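Side-chain contacts in transcriptional regulator (Streptococcus dysgalactiae, PDB 4YV9), which senses short hydrophobic peptide pheromones in quorum sensing and, as a DNA-binding regulator of the Rgg family, probably controls transcription in response: residues I109-S114 against V120-E125; D103-M108 against G141-I146; D245-A250 against E268-E273. All coordinates share one frame; numbering follows the deposited sequence.

In the fold
From the N terminus the chain first runs through the helix-turn-helix region; all three contacts come later, in the all-helical part that follows. Contact 1 closes a short loop, bringing the connector that leads into helix 124-136 back against the end of helix 103-113. Contact 2 uses the beginning of that same helix, joining it to helix 142-151, so contact 1 is nested inside the larger loop that contact 2 closes. The two touch where Pro122 packs on Thr107. Contact 3 follows in series: it pairs helices 242-256 and 260-273 at the C-terminal end, its centre about 32 Å from that of contact 1.

Contact 1 (I109-S114 against V120-E125); sequences IKAILS and VEPSEE
Val120 opens the return of the chain by setting its isopropyl group against Leu113 and the Lys110 stem. Leu113 CD2 comes within 3.9 Å of Val120 CB, and the two side chains meet at a slant; Lys110 instead runs across the valine at about a right angle, its CG 4.0 Å from Val120 CG1. The methyl CG1 can serve both because it stands anti to the valine's backbone N (chi1 178°). At Glu121 the side chain starts away from the helix, yet its CG still brushes Ser114 CB at 4.1 Å. Ser114 OG is turned back to its own helix, where it bonds to Ala111 O. Pro122 then sets its CD against the helix backbone, 3.8 Å from Ala111 N, while Lys110 CB flanks the ring at 4.0 Å from that same CD. Beyond it the lysine chain stays extended and carries NZ to a salt bridge with Glu126, in the first turn of the next helix, which Ser123 N-caps. The contact thus fastens the connector between helices 103-113 and 124-136 to the end of the first; helix 89-98 packs on Leu113, and Phe154, from a loop, touches Ser114, Glu121 and Pro122.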
ATOM      1  N   ILE B 109      -9.409   6.586  22.022  1.00 43.44           N
ATOM      2  CA  ILE B 109     -10.102   7.867  21.822  1.00 48.25           C
ATOM      3  C   ILE B 109      -9.641   8.899  22.855  1.00 43.18           C
ATOM      4  O   ILE B 109      -9.435  10.071  22.530  1.00 51.15           O
ATOM      5  CB  ILE B 109     -11.624   7.706  21.904  1.00 47.28           C
ATOM      6  CG1 ILE B 109     -12.116   6.822  20.761  1.00 48.99           C
ATOM      7  CG2 ILE B 109     -12.324   9.066  21.793  1.00 47.38           C
ATOM      8  CD1 ILE B 109     -13.563   6.402  20.896  1.00 52.42           C
ATOM      9  N   LYS B 110      -9.458   8.446  24.092  1.00 42.87           N
ATOM     10  CA  LYS B 110      -8.947   9.305  25.161  1.00 45.69           C
ATOM     11  C   LYS B 110      -7.529   9.775  24.856  1.00 41.25           C
ATOM     12  O   LYS B 110      -7.187  10.933  25.099  1.00 43.86           O
ATOM     13  CB  LYS B 110      -8.976   8.578  26.509  1.00 44.79           C
ATOM     14  CG  LYS B 110     -10.375   8.193  26.989  1.00 47.65           C
ATOM     15  CD  LYS B 110     -10.338   7.612  28.402  1.00 44.17           C
ATOM     16  CE  LYS B 110     -11.679   7.018  28.793  1.00 47.68           C
ATOM     17  NZ  LYS B 110     -11.659   6.524  30.204  1.00 47.27           N
ATOM     18  N   ALA B 111      -6.704   8.873  24.332  1.00 43.07           N
ATOM     19  CA  ALA B 111      -5.324   9.212  23.980  1.00 45.01           C
ATOM     20  C   ALA B 111      -5.297  10.302  22.918  1.00 47.99           C
ATOM     21  O   ALA B 111      -4.528  11.255  23.009  1.00 49.18           O
ATOM     22  CB  ALA B 111      -4.570   7.976  23.483  1.00 39.93           C
ATOM     23  N   ILE B 112      -6.138  10.147  21.905  1.00 47.60           N
ATOM     24  CA  ILE B 112      -6.181  11.106  20.806  1.00 54.39           C
ATOM     25  C   ILE B 112      -6.747  12.422  21.284  1.00 55.13           C
ATOM     26  O   ILE B 112      -6.206  13.491  20.994  1.00 62.66           O
ATOM     27  CB  ILE B 112      -7.031  10.586  19.626  1.00 52.81           C
ATOM     28  CG1 ILE B 112      -6.319   9.433  18.939  1.00 56.57           C
ATOM     29  CG2 ILE B 112      -7.316  11.706  18.629  1.00 53.05           C
ATOM     30  CD1 ILE B 112      -7.258   8.523  18.179  1.00 57.95           C
ATOM     31  N   LEU B 113      -7.846  12.333  22.024  1.00 57.16           N
ATOM     32  CA  LEU B 113      -8.521  13.511  22.557  1.00 55.30           C
ATOM     33  C   LEU B 113      -7.624  14.332  23.479  1.00 55.81           C
ATOM     34  O   LEU B 113      -7.781  15.552  23.570  1.00 55.01           O
ATOM     35  CB  LEU B 113      -9.793  13.095  23.300  1.00 56.77           C
ATOM     36  CG  LEU B 113     -10.543  14.155  24.105  1.00 65.70           C
ATOM     37  CD1 LEU B 113     -10.983  15.283  23.206  1.00 56.26           C
ATOM     38  CD2 LEU B 113     -11.729  13.527  24.800  1.00 64.85           C
ATOM     39  N   SER B 114      -6.692  13.673  24.166  1.00 51.92           N
ATOM     40  CA  SER B 114      -5.773  14.371  25.070  1.00 56.22           C
ATOM     41  C   SER B 114      -4.852  15.332  24.320  1.00 66.77           C
ATOM     42  O   SER B 114      -4.291  16.251  24.919  1.00 63.59           O
ATOM     43  CB  SER B 114      -4.921  13.380  25.861  1.00 53.49           C
ATOM     44  OG  SER B 114      -4.012  12.718  25.002  1.00 67.58           O
ATOM     45  N   VAL B 120      -8.620  15.199  29.518  1.00 52.99           N
ATOM     46  CA  VAL B 120      -8.924  13.780  29.353  1.00 50.32           C
ATOM     47  C   VAL B 120      -7.664  12.980  28.992  1.00 53.47           C
ATOM     48  O   VAL B 120      -7.031  13.254  27.989  1.00 52.96           O
ATOM     49  CB  VAL B 120      -9.986  13.542  28.254  1.00 50.86           C
ATOM     50  CG1 VAL B 120     -10.233  12.045  28.083  1.00 48.30           C
ATOM     51  CG2 VAL B 120     -11.280  14.269  28.579  1.00 54.62           C
ATOM     52  N   GLU B 121      -7.307  11.996  29.812  1.00 49.87           N
ATOM     53  CA  GLU B 121      -6.210  11.078  29.482  1.00 48.42           C
ATOM     54  C   GLU B 121      -6.600   9.650  29.834  1.00 43.01           C
ATOM     55  O   GLU B 121      -7.351   9.432  30.789  1.00 51.23           O
ATOM     56  CB  GLU B 121      -4.928  11.451  30.230  1.00 50.43           C
ATOM     57  CG  GLU B 121      -4.361  12.809  29.895  1.00 55.92           C
ATOM     58  CD  GLU B 121      -3.045  13.058  30.588  1.00 59.31           C
ATOM     59  OE1 GLU B 121      -2.744  12.331  31.557  1.00 57.44           O
ATOM     60  OE2 GLU B 121      -2.311  13.976  30.160  1.00 68.26           O
ATOM     61  N   PRO B 122      -6.083   8.669  29.085  1.00 42.86           N
ATOM     62  CA  PRO B 122      -6.357   7.304  29.536  1.00 42.56           C
ATOM     63  C   PRO B 122      -5.659   7.071  30.861  1.00 45.67           C
ATOM     64  O   PRO B 122      -4.577   7.618  31.065  1.00 44.95           O
ATOM     65  CB  PRO B 122      -5.771   6.423  28.418  1.00 40.55           C
ATOM     66  CG  PRO B 122      -4.751   7.277  27.749  1.00 45.41           C
ATOM     67  CD  PRO B 122      -5.252   8.705  27.867  1.00 42.88           C
ATOM     68  N   SER B 123      -6.282   6.320  31.764  1.00 46.08           N
ATOM     69  CA  SER B 123      -5.654   5.999  33.045  1.00 47.02           C
ATOM     70  C   SER B 123      -4.491   5.028  32.840  1.00 44.27           C
ATOM     71  O   SER B 123      -4.413   4.347  31.809  1.00 42.93           O
ATOM     72  CB  SER B 123      -6.671   5.383  34.005  1.00 51.54           C
ATOM     73  OG  SER B 123      -6.947   4.045  33.614  1.00 48.78           O
ATOM     74  N   GLU B 124      -3.595   4.966  33.819  1.00 46.19           N
ATOM     75  CA  GLU B 124      -2.519   3.982  33.798  1.00 53.37           C
ATOM     76  C   GLU B 124      -3.079   2.574  33.691  1.00 49.86           C
ATOM     77  O   GLU B 124      -2.520   1.725  32.988  1.00 44.21           O
ATOM     78  CB  GLU B 124      -1.654   4.091  35.055  1.00 58.84           C
ATOM     79  CG  GLU B 124      -0.675   5.241  35.059  1.00 66.99           C
ATOM     80  CD  GLU B 124       0.241   5.199  36.272  1.00 77.62           C
ATOM     81  OE1 GLU B 124      -0.110   4.513  37.259  1.00 81.70           O
ATOM     82  OE2 GLU B 124       1.306   5.850  36.240  1.00 82.69           O
ATOM     83  N   GLU B 125      -4.187   2.321  34.386  1.00 48.60           N
ATOM     84  CA  GLU B 125      -4.781   0.994  34.336  1.00 58.80           C
ATOM     85  C   GLU B 125      -5.359   0.678  32.952  1.00 56.10           C
ATOM     86  O   GLU B 125      -5.239  -0.453  32.480  1.00 53.51           O
ATOM     87  CB  GLU B 125      -5.856   0.832  35.414  1.00 66.73           C
ATOM     88  CG  GLU B 125      -6.504  -0.550  35.392  1.00 78.96           C
ATOM     89  CD  GLU B 125      -7.099  -0.954  36.731  1.00 87.60           C
ATOM     90  OE1 GLU B 125      -7.695  -0.090  37.410  1.00 86.49           O
ATOM     91  OE2 GLU B 125      -6.954  -2.140  37.109  1.00 92.45           O
TER

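Contact 2 (D103-M108 against G141-I146); sequences DYESTM and GYYEII
Tyr143 reaches across from helix 142-151 and brings its hydroxyl against two side chains of helix 103-113, Glu105 and Tyr104. Its CG lies anti to the backbone N (chi1 -173°), which sends the ring toward helix 103-113. The axes of the short helical segments approach to 11.9 Å, and their directions differ by 35°. Glu105 comes to meet the tyrosine by bending at chi2, and the two side chains cross at about a right angle, with the carboxylate and ring planes 40° apart. Tyr143 OH donates to Glu105 OE2 over 2.7 Å, approaching from above the carboxylate plane and not within it. The same hydroxyl oxygen lies at the edge of the Tyr104 ring, in its plane, 3.8 Å from CD2, while the two tyrosine side chains run across one another nearly perpendicularly. One turn further along, the contact becomes apolar. Selenomethionine Met108, its chain extended, ends with CE 3.9 Å from Ile146 CG2, with SE just behind, 4.2 Å from the same methyl.

Other groups fill in around these pairs. Tyr104 stacks on Tyr133 of helix 124-136, Phe73 of helix 72-85 meets the Tyr143 ring edge-to-face, and Asn56 of the second subunit packs on both Glu105 and Tyr143. The bound peptide lies against Ile146 with an apolar side chain, so this helix pair borders the ligand site. Chemically, a buried carboxylate oxygen is given a phenol donor in a setting that Asn56 of the second subunit also lines; the bond would be expected to favour the charged form of Glu105 and limit how far the Tyr143 ring can swing.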
ATOM      1  N   ASP B 103     -13.223  -1.265  25.321  1.00 51.39           N
ATOM      2  CA  ASP B 103     -12.141  -0.797  26.192  1.00 53.70           C
ATOM      3  C   ASP B 103     -10.975  -0.211  25.408  1.00 51.94           C
ATOM      4  O   ASP B 103     -10.568   0.921  25.665  1.00 47.00           O
ATOM      5  CB  ASP B 103     -11.630  -1.917  27.104  1.00 53.76           C
ATOM      6  CG  ASP B 103     -10.763  -1.393  28.251  1.00 55.79           C
ATOM      7  OD1 ASP B 103     -11.170  -0.421  28.931  1.00 59.43           O
ATOM      8  OD2 ASP B 103      -9.667  -1.945  28.477  1.00 54.32           O
ATOM      9  N   TYR B 104     -10.450  -0.958  24.441  1.00 47.06           N
ATOM     10  CA  TYR B 104      -9.268  -0.493  23.724  1.00 44.43           C
ATOM     11  C   TYR B 104      -9.577   0.716  22.850  1.00 39.79           C
ATOM     12  O   TYR B 104      -8.760   1.633  22.751  1.00 38.17           O
ATOM     13  CB  TYR B 104      -8.666  -1.609  22.869  1.00 41.34           C
ATOM     14  CG  TYR B 104      -8.417  -2.879  23.646  1.00 44.71           C
ATOM     15  CD1 TYR B 104      -8.014  -2.833  24.971  1.00 45.95           C
ATOM     16  CD2 TYR B 104      -8.618  -4.124  23.058  1.00 47.18           C
ATOM     17  CE1 TYR B 104      -7.804  -3.984  25.688  1.00 49.03           C
ATOM     18  CE2 TYR B 104      -8.408  -5.278  23.766  1.00 48.09           C
ATOM     19  CZ  TYR B 104      -8.001  -5.205  25.077  1.00 47.34           C
ATOM     20  OH  TYR B 104      -7.796  -6.357  25.790  1.00 47.70           O
ATOM     21  N   GLU B 105     -10.752   0.720  22.232  1.00 41.94           N
ATOM     22  CA  GLU B 105     -11.177   1.847  21.409  1.00 39.52           C
ATOM     23  C   GLU B 105     -11.316   3.142  22.229  1.00 44.84           C
ATOM     24  O   GLU B 105     -10.854   4.200  21.817  1.00 46.87           O
ATOM     25  CB  GLU B 105     -12.503   1.546  20.715  1.00 39.79           C
ATOM     26  CG  GLU B 105     -12.427   0.536  19.541  1.00 56.39           C
ATOM     27  CD  GLU B 105     -12.306  -0.894  20.009  1.00 54.45           C
ATOM     28  OE1 GLU B 105     -12.358  -1.117  21.238  1.00 50.42           O
ATOM     29  OE2 GLU B 105     -12.149  -1.797  19.156  1.00 52.19           O
ATOM     30  N   SER B 106     -11.973   3.069  23.376  1.00 50.36           N
ATOM     31  CA  SER B 106     -12.183   4.292  24.142  1.00 49.36           C
ATOM     32  C   SER B 106     -10.860   4.727  24.737  1.00 43.72           C
ATOM     33  O   SER B 106     -10.587   5.918  24.800  1.00 46.51           O
ATOM     34  CB  SER B 106     -13.260   4.115  25.217  1.00 54.82           C
ATOM     35  OG  SER B 106     -12.960   3.047  26.092  1.00 58.74           O
ATOM     36  N   THR B 107     -10.026   3.767  25.144  1.00 39.73           N
ATOM     37  CA  THR B 107      -8.688   4.094  25.628  1.00 40.04           C
ATOM     38  C   THR B 107      -7.921   4.854  24.544  1.00 38.51           C
ATOM     39  O   THR B 107      -7.256   5.847  24.824  1.00 42.25           O
ATOM     40  CB  THR B 107      -7.887   2.831  26.056  1.00 44.12           C
ATOM     41  OG1 THR B 107      -8.391   2.343  27.311  1.00 43.80           O
ATOM     42  CG2 THR B 107      -6.408   3.181  26.219  1.00 38.24           C
HETATM   43  N   MSE B 108      -8.051   4.403  23.299  1.00 39.24           N
HETATM   44  CA  MSE B 108      -7.465   5.108  22.167  1.00 45.08           C
HETATM   45  C   MSE B 108      -8.094   6.486  21.875  1.00 45.37           C
HETATM   46  O   MSE B 108      -7.399   7.428  21.486  1.00 41.51           O
HETATM   47  CB  MSE B 108      -7.568   4.242  20.914  1.00 44.90           C
HETATM   48  CG  MSE B 108      -7.055   4.933  19.699  1.00 46.05           C
HETATM   49 SE   MSE B 108      -7.300   3.905  18.030  1.00 57.93          SE
HETATM   50  CE  MSE B 108      -7.150   5.426  16.879  1.00 49.86           C
ATOM     51  N   GLY B 141      -1.768  -6.840  13.507  1.00 39.12           N
ATOM     52  CA  GLY B 141      -2.469  -6.424  12.308  1.00 39.10           C
ATOM     53  C   GLY B 141      -2.645  -4.925  12.370  1.00 36.03           C
ATOM     54  O   GLY B 141      -2.117  -4.276  13.266  1.00 33.13           O
ATOM     55  N   TYR B 142      -3.377  -4.381  11.404  1.00 35.18           N
ATOM     56  CA  TYR B 142      -3.691  -2.952  11.377  1.00 37.73           C
ATOM     57  C   TYR B 142      -4.217  -2.439  12.730  1.00 32.92           C
ATOM     58  O   TYR B 142      -3.785  -1.392  13.223  1.00 31.73           O
ATOM     59  CB  TYR B 142      -4.716  -2.700  10.271  1.00 36.18           C
ATOM     60  CG  TYR B 142      -5.035  -1.259   9.997  1.00 38.03           C
ATOM     61  CD1 TYR B 142      -4.149  -0.457   9.296  1.00 36.98           C
ATOM     62  CD2 TYR B 142      -6.251  -0.706  10.401  1.00 39.39           C
ATOM     63  CE1 TYR B 142      -4.448   0.890   9.030  1.00 39.15           C
ATOM     64  CE2 TYR B 142      -6.561   0.617  10.134  1.00 43.04           C
ATOM     65  CZ  TYR B 142      -5.658   1.411   9.448  1.00 46.09           C
ATOM     66  OH  TYR B 142      -5.967   2.728   9.178  1.00 52.28           O
ATOM     67  N   TYR B 143      -5.141  -3.193  13.322  1.00 36.47           N
ATOM     68  CA  TYR B 143      -5.740  -2.855  14.629  1.00 40.40           C
ATOM     69  C   TYR B 143      -4.698  -2.594  15.714  1.00 41.78           C
ATOM     70  O   TYR B 143      -4.685  -1.526  16.347  1.00 35.95           O
ATOM     71  CB  TYR B 143      -6.670  -3.994  15.069  1.00 37.76           C
ATOM     72  CG  TYR B 143      -7.512  -3.776  16.322  1.00 35.69           C
ATOM     73  CD1 TYR B 143      -8.466  -2.768  16.372  1.00 36.29           C
ATOM     74  CD2 TYR B 143      -7.410  -4.640  17.416  1.00 33.74           C
ATOM     75  CE1 TYR B 143      -9.276  -2.609  17.474  1.00 38.84           C
ATOM     76  CE2 TYR B 143      -8.220  -4.485  18.529  1.00 37.82           C
ATOM     77  CZ  TYR B 143      -9.147  -3.459  18.549  1.00 38.94           C
ATOM     78  OH  TYR B 143      -9.971  -3.275  19.637  1.00 37.27           O
ATOM     79  N   GLU B 144      -3.822  -3.569  15.929  1.00 35.24           N
ATOM     80  CA  GLU B 144      -2.838  -3.465  17.001  1.00 31.58           C
ATOM     81  C   GLU B 144      -1.836  -2.360  16.715  1.00 34.49           C
ATOM     82  O   GLU B 144      -1.422  -1.642  17.628  1.00 36.20           O
ATOM     83  CB  GLU B 144      -2.115  -4.807  17.206  1.00 31.03           C
ATOM     84  CG  GLU B 144      -2.980  -5.895  17.830  1.00 40.93           C
ATOM     85  CD  GLU B 144      -3.942  -6.566  16.834  1.00 38.72           C
ATOM     86  OE1 GLU B 144      -3.671  -6.565  15.612  1.00 39.05           O
ATOM     87  OE2 GLU B 144      -4.982  -7.084  17.283  1.00 33.77           O
ATOM     88  N   ILE B 145      -1.460  -2.212  15.447  1.00 33.83           N
ATOM     89  CA  ILE B 145      -0.503  -1.193  15.039  1.00 28.76           C
ATOM     90  C   ILE B 145      -1.081   0.210  15.261  1.00 34.08           C
ATOM     91  O   ILE B 145      -0.405   1.096  15.782  1.00 42.71           O
ATOM     92  CB  ILE B 145      -0.095  -1.366  13.539  1.00 32.07           C
ATOM     93  CG1 ILE B 145       0.621  -2.702  13.316  1.00 34.66           C
ATOM     94  CG2 ILE B 145       0.803  -0.215  13.081  1.00 39.94           C
ATOM     95  CD1 ILE B 145       0.689  -3.086  11.827  1.00 33.94           C
ATOM     96  N   ILE B 146      -2.335   0.409  14.873  1.00 33.51           N
ATOM     97  CA  ILE B 146      -2.969   1.723  15.040  1.00 34.34           C
ATOM     98  C   ILE B 146      -3.213   2.042  16.525  1.00 38.54           C
ATOM     99  O   ILE B 146      -3.042   3.184  16.977  1.00 37.22           O
ATOM    100  CB  ILE B 146      -4.287   1.790  14.256  1.00 35.24           C
ATOM    101  CG1 ILE B 146      -4.012   1.700  12.748  1.00 35.26           C
ATOM    102  CG2 ILE B 146      -5.075   3.078  14.593  1.00 35.30           C
ATOM    103  CD1 ILE B 146      -3.212   2.844  12.204  1.00 40.80           C
TER

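Contact 3 (D245-A250 against E268-E273)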
ATOM      1  N   ASP B 245      25.139  17.067   8.224  1.00 50.82           N
ATOM      2  CA  ASP B 245      24.984  17.042   6.773  1.00 48.86           C
ATOM      3  C   ASP B 245      23.749  16.223   6.391  1.00 52.99           C
ATOM      4  O   ASP B 245      22.951  16.632   5.548  1.00 47.33           O
ATOM      5  CB  ASP B 245      26.226  16.467   6.096  1.00 50.39           C
ATOM      6  CG  ASP B 245      27.467  17.303   6.338  1.00 69.93           C
ATOM      7  OD1 ASP B 245      27.331  18.528   6.569  1.00 69.59           O
ATOM      8  OD2 ASP B 245      28.581  16.731   6.298  1.00 76.79           O
ATOM      9  N   ASP B 246      23.585  15.070   7.026  1.00 48.18           N
ATOM     10  CA  ASP B 246      22.414  14.235   6.760  1.00 46.81           C
ATOM     11  C   ASP B 246      21.109  14.977   7.054  1.00 47.16           C
ATOM     12  O   ASP B 246      20.170  14.937   6.251  1.00 44.76           O
ATOM     13  CB  ASP B 246      22.478  12.948   7.573  1.00 48.50           C
ATOM     14  CG  ASP B 246      23.600  12.032   7.117  1.00 55.88           C
ATOM     15  OD1 ASP B 246      24.204  12.306   6.053  1.00 57.72           O
ATOM     16  OD2 ASP B 246      23.867  11.034   7.816  1.00 53.22           O
HETATM   17  N   MSE B 247      21.059  15.676   8.188  1.00 47.29           N
HETATM   18  CA  MSE B 247      19.852  16.401   8.567  1.00 41.98           C
HETATM   19  C   MSE B 247      19.566  17.529   7.581  1.00 43.19           C
HETATM   20  O   MSE B 247      18.409  17.748   7.199  1.00 42.46           O
HETATM   21  CB  MSE B 247      19.972  16.951   9.994  1.00 51.86           C
HETATM   22  CG  MSE B 247      19.945  15.869  11.073  1.00 52.92           C
HETATM   23 SE   MSE B 247      20.655  16.457  12.812  1.00 67.92          SE
HETATM   24  CE  MSE B 247      18.992  16.850  13.716  1.00 56.82           C
ATOM     25  N   ARG B 248      20.610  18.248   7.165  1.00 44.74           N
ATOM     26  CA  ARG B 248      20.416  19.333   6.201  1.00 44.58           C
ATOM     27  C   ARG B 248      19.945  18.798   4.837  1.00 45.25           C
ATOM     28  O   ARG B 248      19.152  19.443   4.161  1.00 41.34           O
ATOM     29  CB  ARG B 248      21.694  20.154   6.045  1.00 45.45           C
ATOM     30  CG  ARG B 248      21.797  21.272   7.074  1.00 59.50           C
ATOM     31  CD  ARG B 248      23.124  22.016   6.976  1.00 70.11           C
ATOM     32  NE  ARG B 248      24.247  21.083   6.997  1.00 70.55           N
ATOM     33  CZ  ARG B 248      25.461  21.382   7.444  1.00 77.62           C
ATOM     34  NH1 ARG B 248      25.722  22.599   7.911  1.00 75.78           N
ATOM     35  NH2 ARG B 248      26.413  20.461   7.424  1.00 77.76           N
ATOM     36  N   GLN B 249      20.431  17.621   4.441  1.00 39.85           N
ATOM     37  CA  GLN B 249      19.967  16.981   3.204  1.00 39.50           C
ATOM     38  C   GLN B 249      18.480  16.625   3.276  1.00 40.90           C
ATOM     39  O   GLN B 249      17.724  16.851   2.323  1.00 43.66           O
ATOM     40  CB  GLN B 249      20.798  15.726   2.906  1.00 39.13           C
ATOM     41  CG  GLN B 249      22.242  16.042   2.500  1.00 45.76           C
ATOM     42  CD  GLN B 249      23.094  14.797   2.407  1.00 51.63           C
ATOM     43  OE1 GLN B 249      22.599  13.696   2.593  1.00 50.16           O
ATOM     44  NE2 GLN B 249      24.376  14.965   2.115  1.00 56.98           N
ATOM     45  N   ALA B 250      18.056  16.083   4.412  1.00 41.40           N
ATOM     46  CA  ALA B 250      16.644  15.754   4.599  1.00 39.77           C
ATOM     47  C   ALA B 250      15.789  17.005   4.495  1.00 39.78           C
ATOM     48  O   ALA B 250      14.727  16.971   3.882  1.00 40.77           O
ATOM     49  CB  ALA B 250      16.415  15.063   5.936  1.00 35.32           C
ATOM     50  N   GLU B 268      12.724  23.510  12.466  1.00 55.56           N
ATOM     51  CA  GLU B 268      12.563  23.963  13.845  1.00 56.94           C
ATOM     52  C   GLU B 268      13.337  23.060  14.813  1.00 55.93           C
ATOM     53  O   GLU B 268      14.002  23.545  15.730  1.00 59.65           O
ATOM     54  CB  GLU B 268      11.078  23.996  14.214  1.00 65.34           C
ATOM     55  CG  GLU B 268      10.755  24.658  15.536  1.00 74.38           C
ATOM     56  CD  GLU B 268      10.779  26.167  15.446  1.00 83.92           C
ATOM     57  OE1 GLU B 268      10.714  26.692  14.315  1.00 86.85           O
ATOM     58  OE2 GLU B 268      10.862  26.830  16.503  1.00 90.17           O
ATOM     59  N   HIS B 269      13.239  21.748  14.600  1.00 57.25           N
ATOM     60  CA  HIS B 269      13.986  20.763  15.387  1.00 60.62           C
ATOM     61  C   HIS B 269      15.482  20.990  15.226  1.00 60.44           C
ATOM     62  O   HIS B 269      16.229  21.008  16.207  1.00 59.46           O
ATOM     63  CB  HIS B 269      13.617  19.335  14.963  1.00 64.03           C
ATOM     64  CG  HIS B 269      14.240  18.265  15.810  1.00 72.98           C
ATOM     65  ND1 HIS B 269      15.595  18.014  15.826  1.00 78.50           N
ATOM     66  CD2 HIS B 269      13.684  17.372  16.666  1.00 73.30           C
ATOM     67  CE1 HIS B 269      15.849  17.019  16.657  1.00 77.96           C
ATOM     68  NE2 HIS B 269      14.706  16.611  17.179  1.00 75.98           N
ATOM     69  N   TYR B 270      15.911  21.173  13.980  1.00 59.70           N
ATOM     70  CA  TYR B 270      17.308  21.454  13.671  1.00 55.63           C
ATOM     71  C   TYR B 270      17.840  22.706  14.403  1.00 58.11           C
ATOM     72  O   TYR B 270      18.829  22.620  15.128  1.00 59.05           O
ATOM     73  CB  TYR B 270      17.496  21.611  12.157  1.00 50.30           C
ATOM     74  CG  TYR B 270      18.949  21.659  11.740  1.00 55.95           C
ATOM     75  CD1 TYR B 270      19.635  20.495  11.404  1.00 53.31           C
ATOM     76  CD2 TYR B 270      19.644  22.867  11.703  1.00 59.82           C
ATOM     77  CE1 TYR B 270      20.975  20.536  11.036  1.00 53.30           C
ATOM     78  CE2 TYR B 270      20.978  22.914  11.336  1.00 63.31           C
ATOM     79  CZ  TYR B 270      21.635  21.747  11.000  1.00 57.11           C
ATOM     80  OH  TYR B 270      22.957  21.797  10.635  1.00 62.50           O
ATOM     81  N   ARG B 271      17.198  23.858  14.214  1.00 58.91           N
ATOM     82  CA  ARG B 271      17.653  25.094  14.853  1.00 67.00           C
ATOM     83  C   ARG B 271      17.694  24.998  16.379  1.00 71.21           C
ATOM     84  O   ARG B 271      18.515  25.654  17.026  1.00 71.30           O
ATOM     85  CB  ARG B 271      16.766  26.271  14.438  1.00 72.44           C
ATOM     86  CG  ARG B 271      17.126  26.868  13.086  1.00 78.87           C
ATOM     87  CD  ARG B 271      16.245  28.064  12.757  1.00 88.30           C
ATOM     88  NE  ARG B 271      14.828  27.707  12.803  1.00 91.95           N
ATOM     89  CZ  ARG B 271      13.917  28.122  11.929  1.00 87.56           C
ATOM     90  NH1 ARG B 271      12.655  27.732  12.059  1.00 87.03           N
ATOM     91  NH2 ARG B 271      14.262  28.920  10.926  1.00 85.50           N
ATOM     92  N   LYS B 272      16.815  24.177  16.949  1.00 74.52           N
ATOM     93  CA  LYS B 272      16.771  23.995  18.400  1.00 83.93           C
ATOM     94  C   LYS B 272      17.862  23.045  18.896  1.00 82.76           C
ATOM     95  O   LYS B 272      18.664  23.405  19.756  1.00 87.75           O
ATOM     96  CB  LYS B 272      15.396  23.475  18.832  1.00 87.53           C
ATOM     97  CG  LYS B 272      15.400  22.699  20.148  1.00 91.77           C
ATOM     98  CD  LYS B 272      14.677  23.441  21.260  1.00 99.32           C
ATOM     99  CE  LYS B 272      14.198  22.479  22.343  1.00 98.81           C
ATOM    100  NZ  LYS B 272      14.219  23.099  23.698  1.00105.39           N
ATOM    101  N   GLU B 273      17.899  21.835  18.346  1.00 74.15           N
ATOM    102  CA  GLU B 273      18.804  20.810  18.853  1.00 74.21           C
ATOM    103  C   GLU B 273      20.228  20.924  18.304  1.00 76.10           C
ATOM    104  O   GLU B 273      21.158  20.344  18.865  1.00 85.50           O
ATOM    105  CB  GLU B 273      18.239  19.422  18.555  1.00 73.89           C
ATOM    106  CG  GLU B 273      16.916  19.136  19.258  1.00 80.45           C
ATOM    107  CD  GLU B 273      17.058  19.015  20.766  1.00 87.91           C
ATOM    108  OE1 GLU B 273      17.203  17.875  21.261  1.00 87.96           O
ATOM    109  OE2 GLU B 273      17.020  20.055  21.459  1.00 95.74           O
TER
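Two consecutive helices, 242-256 and 260-273, form an antiparallel hairpin at the C-terminal end of the model, and Tyr270 reaches across it. Within the contact segments the helix directions differ by 154° and the axes come within 11.1 Å. With CG of Tyr270 opposite the backbone nitrogen (chi1 -170°), the ring reaches the first helix and presents an edge to Met247, whose CB lies 3.8 Å from Tyr270 CD1, near the plane of the ring. The selenium of this selenomethionine sits 5.5 Å from the ring centroid, an oblique Met-aromatic contact. Further out, the Met247 chain bends at chi3 and brings CE to 4.2 Å from His269 ND1. At the other end of the tyrosine, the hydroxyl lies over one face of the Arg248 guanidinium, and Arg248 CD is 3.7 Å from Tyr270 OH; the guanidinium and ring planes are 33° apart. Tyr229 and Tyr233 of helix 221-236 pack on Met247 and meet His269 edge-to-face. Such antiparallel helix pairs, here packed on a preceding helix, are consistent with the TPR-like helical fold of this family.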